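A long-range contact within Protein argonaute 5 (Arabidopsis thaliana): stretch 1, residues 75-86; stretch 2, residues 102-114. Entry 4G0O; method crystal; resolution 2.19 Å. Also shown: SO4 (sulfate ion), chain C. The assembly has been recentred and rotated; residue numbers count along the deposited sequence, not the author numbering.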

# COMPACT_ATOMS: atom_id res chain seq x y z
N GLY A 75 3.06 12.22 -9.04
CA GLY A 75 2.67 11.19 -9.97
C GLY A 75 2.37 9.82 -9.37
O GLY A 75 2.07 8.88 -10.11
N LEU A 76 2.48 9.72 -8.04
CA LEU A 76 2.26 8.46 -7.30
C LEU A 76 1.04 7.73 -7.83
O LEU A 76 -0.05 8.30 -7.90
N GLN A 77 1.22 6.46 -8.19
CA GLN A 77 0.12 5.63 -8.65
C GLN A 77 -0.47 4.83 -7.50
O GLN A 77 -1.57 4.30 -7.61
N LEU A 78 0.27 4.74 -6.40
CA LEU A 78 -0.15 3.90 -5.26
C LEU A 78 0.65 4.23 -4.00
O LEU A 78 1.87 4.35 -4.06
N LEU A 79 -0.04 4.37 -2.88
CA LEU A 79 0.63 4.53 -1.59
C LEU A 79 0.27 3.35 -0.74
O LEU A 79 -0.92 3.12 -0.48
N ILE A 80 1.26 2.60 -0.29
CA ILE A 80 0.98 1.50 0.61
C ILE A 80 1.06 2.08 2.01
O ILE A 80 2.13 2.53 2.44
N VAL A 81 -0.06 2.09 2.71
CA VAL A 81 -0.07 2.70 4.03
C VAL A 81 -0.08 1.67 5.15
O VAL A 81 -0.98 0.82 5.21
N ILE A 82 0.91 1.73 6.04
CA ILE A 82 0.82 0.94 7.26
C ILE A 82 0.17 1.76 8.38
O ILE A 82 0.73 2.75 8.85
N LEU A 83 -1.01 1.33 8.80
CA LEU A 83 -1.86 2.05 9.76
C LEU A 83 -1.26 2.13 11.15
O LEU A 83 -0.46 1.29 11.55
N PRO A 84 -1.67 3.14 11.92
CA PRO A 84 -1.23 3.25 13.31
C PRO A 84 -1.54 1.98 14.09
O PRO A 84 -2.36 1.17 13.65
N ASP A 85 -0.88 1.79 15.23
CA ASP A 85 -1.13 0.59 16.03
C ASP A 85 -2.53 0.61 16.64
O ASP A 85 -3.16 -0.42 16.76
N VAL A 86 -3.01 1.79 17.02
CA VAL A 86 -4.35 1.90 17.59
C VAL A 86 -5.32 2.26 16.48
O VAL A 86 -5.04 3.15 15.65
N GLY A 102 -5.93 13.24 -3.58
CA GLY A 102 -6.05 12.47 -4.80
C GLY A 102 -4.92 11.48 -4.92
O GLY A 102 -4.09 11.54 -5.84
N ILE A 103 -4.86 10.56 -3.97
CA ILE A 103 -3.87 9.50 -4.02
C ILE A 103 -4.49 8.13 -3.77
O ILE A 103 -5.22 7.92 -2.78
N VAL A 104 -4.23 7.22 -4.69
CA VAL A 104 -4.72 5.86 -4.57
C VAL A 104 -3.93 5.19 -3.46
O VAL A 104 -2.70 5.07 -3.55
N SER A 105 -4.62 4.77 -2.42
CA SER A 105 -3.93 4.15 -1.29
C SER A 105 -4.44 2.74 -0.98
O SER A 105 -5.59 2.40 -1.23
N GLN A 106 -3.55 1.93 -0.42
CA GLN A 106 -3.94 0.65 0.16
C GLN A 106 -3.52 0.62 1.63
O GLN A 106 -2.32 0.69 1.95
N CYS A 107 -4.50 0.53 2.52
CA CYS A 107 -4.25 0.55 3.95
C CYS A 107 -4.18 -0.86 4.55
O CYS A 107 -5.02 -1.73 4.25
N CYS A 108 -3.17 -1.08 5.39
CA CYS A 108 -2.85 -2.39 5.95
C CYS A 108 -2.59 -2.32 7.44
O CYS A 108 -1.75 -1.54 7.89
N GLN A 109 -3.27 -3.16 8.21
CA GLN A 109 -3.07 -3.19 9.66
C GLN A 109 -1.71 -3.77 10.06
O GLN A 109 -1.34 -4.87 9.65
N PRO A 110 -0.97 -3.03 10.90
CA PRO A 110 0.37 -3.42 11.33
C PRO A 110 0.45 -4.82 11.96
O PRO A 110 1.45 -5.52 11.77
N ARG A 111 -0.59 -5.25 12.67
CA ARG A 111 -0.60 -6.58 13.26
C ARG A 111 -0.70 -7.67 12.18
O ARG A 111 -0.16 -8.78 12.33
N GLN A 112 -1.40 -7.36 11.10
CA GLN A 112 -1.53 -8.30 9.99
C GLN A 112 -0.27 -8.29 9.13
O GLN A 112 0.18 -9.35 8.68
N VAL A 113 0.27 -7.10 8.89
CA VAL A 113 1.52 -6.95 8.15
C VAL A 113 2.60 -7.78 8.82
O VAL A 113 3.42 -8.44 8.16
N ASN A 114 2.59 -7.76 10.15
CA ASN A 114 3.53 -8.53 10.94
C ASN A 114 3.46 -10.05 10.69
O ASN A 114 4.46 -10.74 10.82

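Two neighbouring parallel strands, one ending at Ile-82 and the other running from Ser-105 to Cys-108, set the rules of this contact. Their ladder is regular: Leu-79 N donates to Val-104 O (2.8 Å), Gln-106 N to Leu-79 O (2.9 Å), Val-81 N to Gln-106 O (2.8 Å), Cys-108 N to Val-81 O (2.9 Å) and Leu-83 N to Cys-108 O (3.1 Å). The backbone pairs through these five hydrogen bonds, and the alternation of the strands sorts the side chains. Leu-79, Ser-105, Val-81 and Cys-107 share one face; Ile-80, Gln-106, Ile-82 and Cys-108 share the other.

On the first face, Ile-103 reaches across. Its CA-to-CB bond points sideways, but an extended t,t side chain carries the tip to stretch 1, where Ile-103 CD1 meets Leu-79 CB at 3.4 Å and Leu-76 CD1 at 3.5 Å. Leu-76 points toward stretch 2, with both chi angles between wells, and Leu-79 has chi1 near -143°, also off a well. Farther along, Ser-105 is small and lies beside Leu-79, CB to CB 4.3 Å; its chi1 is p, and its OG is hydrogen-bonded elsewhere in the structure. Next comes Val-81 (t), whose CB lies 4.1 Å from Cys-107 SG. Cys-107 takes the m rotamer, and its CB also receives Leu-83 CD2 at 4.0 Å.

On the other face the two isoleucines share one conformation: Ile-80 and Ile-82 are both m,t. Ile-82 reaches past the strand pair to the helix that follows, placing CG2 4.0 Å from Pro-110 CB and CG1 4.5 Å from Val-113 CG2. Val-113 is t and points toward stretch 1. Cys-108, like Cys-107, is m. Leu-78 starts away from stretch 2, yet its t,p conformation brings CD1 back to within 3.9 Å of Val-104 CG1 and 4.4 Å of Gln-106 CB.

At the C-terminal end of the ladder, Gln-109 occupies the N-cap position and Pro-110 opens the helix. A proline suits a first turn because its missing amide hydrogen costs no helical bond there. Its C-gamma endo ring faces stretch 1 closely: Pro-110 CG lies 3.1 Å from Leu-83 O and 3.7 Å from Asp-85 OD2, while Pro-110 CD meets Leu-83 CB at 4.0 Å. Leu-83, m,t and sideways, also sets CD1 3.9 Å from Gln-109 CG. The carboxylate of Asp-85 finds its hydrogen bonds elsewhere in the structure.

Gln-106 begins on the face of Ile-80 and Ile-82, but its t,p course leads the amide away, where NE2 makes weak hydrogen bonds to Cys-107 O (3.3 Å) and to sulfate O3 (3.0 Å), an ion probably from the crystallisation liquor. Before the ladder begins, water takes over: one donates to Leu-76 O (2.8 Å) and accepts from Val-104 N (2.8 Å), and a second donates to Leu-76 O (3.0 Å) and Gly-102 O (3.2 Å).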

# COMPACT_ATOMS: atom_id res chain seq x y z
CB LEU A 76 2.03 8.74 -5.81
CG LEU A 76 3.04 8.30 -4.75
CD1 LEU A 76 2.34 7.75 -3.51
CD2 LEU A 76 4.08 7.30 -5.26
CB GLN A 77 0.61 4.70 -9.77
CG GLN A 77 0.90 5.43 -11.09
CD GLN A 77 1.59 4.55 -12.13
OE1 GLN A 77 2.47 3.75 -11.81
NE2 GLN A 77 1.22 4.73 -13.39
CB LEU A 78 0.04 2.41 -5.60
CG LEU A 78 -0.37 1.37 -4.55
CD1 LEU A 78 -1.90 1.33 -4.39
CD2 LEU A 78 0.17 -0.02 -4.87
CB LEU A 79 0.13 5.77 -0.85
CG LEU A 79 1.17 6.57 -0.05
CD1 LEU A 79 0.52 7.35 1.10
CD2 LEU A 79 2.30 5.69 0.44
CB ILE A 80 1.98 0.35 0.48
CG1 ILE A 80 1.88 -0.30 -0.90
CG2 ILE A 80 1.74 -0.70 1.56
CD1 ILE A 80 3.14 -1.05 -1.28
CB VAL A 81 -1.26 3.63 4.21
CG1 VAL A 81 -1.43 3.99 5.69
CG2 VAL A 81 -1.06 4.87 3.37
CB ILE A 82 2.18 0.35 7.70
CG1 ILE A 82 2.74 -0.58 6.62
CG2 ILE A 82 2.04 -0.44 8.99
CD1 ILE A 82 4.20 -0.98 6.89
CB LEU A 83 -3.23 1.36 9.87
CG LEU A 83 -4.08 1.33 8.60
CD1 LEU A 83 -5.22 0.31 8.74
CD2 LEU A 83 -4.60 2.74 8.32
CB PRO A 84 -2.07 4.41 13.84
CG PRO A 84 -2.29 5.25 12.66
CD PRO A 84 -2.50 4.29 11.52
CB ASP A 85 -0.07 0.43 17.11
CG ASP A 85 1.33 0.30 16.53
OD1 ASP A 85 2.24 1.02 17.01
OD2 ASP A 85 1.53 -0.50 15.59
CB VAL A 86 -4.40 2.97 18.71
CG1 VAL A 86 -5.75 2.92 19.43
CG2 VAL A 86 -3.26 2.78 19.70
CB ILE A 103 -2.68 9.78 -3.09
CG1 ILE A 103 -1.88 8.52 -2.83
CG2 ILE A 103 -3.13 10.33 -1.77
CD1 ILE A 103 -0.67 8.83 -2.04
CB VAL A 104 -4.55 5.09 -5.90
CG1 VAL A 104 -4.76 3.60 -5.67
CG2 VAL A 104 -5.53 5.63 -6.96
CB SER A 105 -4.04 5.04 -0.05
OG SER A 105 -5.39 5.16 0.37
CB GLN A 106 -3.30 -0.51 -0.59
CG GLN A 106 -3.60 -1.87 0.03
CD GLN A 106 -5.08 -2.19 0.02
OE1 GLN A 106 -5.75 -2.03 -1.00
NE2 GLN A 106 -5.60 -2.63 1.15
CB CYS A 107 -5.29 1.42 4.66
SG CYS A 107 -5.29 3.17 4.18
CB CYS A 108 -1.60 -2.94 5.28
SG CYS A 108 -1.80 -3.29 3.52
CB GLN A 109 -4.19 -3.99 10.32
CG GLN A 109 -5.52 -3.30 10.30
CD GLN A 109 -6.61 -4.22 10.75
OE1 GLN A 109 -6.74 -5.34 10.26
NE2 GLN A 109 -7.40 -3.77 11.72
CB PRO A 110 0.76 -2.32 12.34
CG PRO A 110 -0.52 -1.63 12.71
CD PRO A 110 -1.43 -1.77 11.53
CB ARG A 111 -1.77 -6.67 14.22
CG ARG A 111 -2.11 -8.05 14.72
CD ARG A 111 -3.53 -8.06 15.28
NE ARG A 111 -4.08 -6.71 15.40
CZ ARG A 111 -4.93 -6.16 14.53
NH1 ARG A 111 -5.37 -4.92 14.74
NH2 ARG A 111 -5.34 -6.84 13.47
CB GLN A 112 -2.75 -7.97 9.13
CG GLN A 112 -4.07 -8.05 9.87
CD GLN A 112 -4.37 -9.44 10.39
OE1 GLN A 112 -3.89 -10.45 9.84
NE2 GLN A 112 -5.17 -9.52 11.45
CB VAL A 113 1.96 -5.47 8.06
CG1 VAL A 113 3.45 -5.34 7.77
CG2 VAL A 113 1.14 -4.73 7.01
CB ASN A 114 3.33 -8.24 12.43
CG ASN A 114 4.54 -8.62 13.26
OD1 ASN A 114 5.67 -8.33 12.88
ND2 ASN A 114 4.30 -9.30 14.38
S SO4 C . -8.90 -1.04 1.68
O1 SO4 C . -8.68 -1.94 2.81
O2 SO4 C . -8.27 0.27 1.99
O3 SO4 C . -8.35 -1.64 0.45
O4 SO4 C . -10.34 -0.87 1.45
O HOH W 1 -2.59 7.97 -6.89
O HOH W 2 -1.19 10.97 -7.01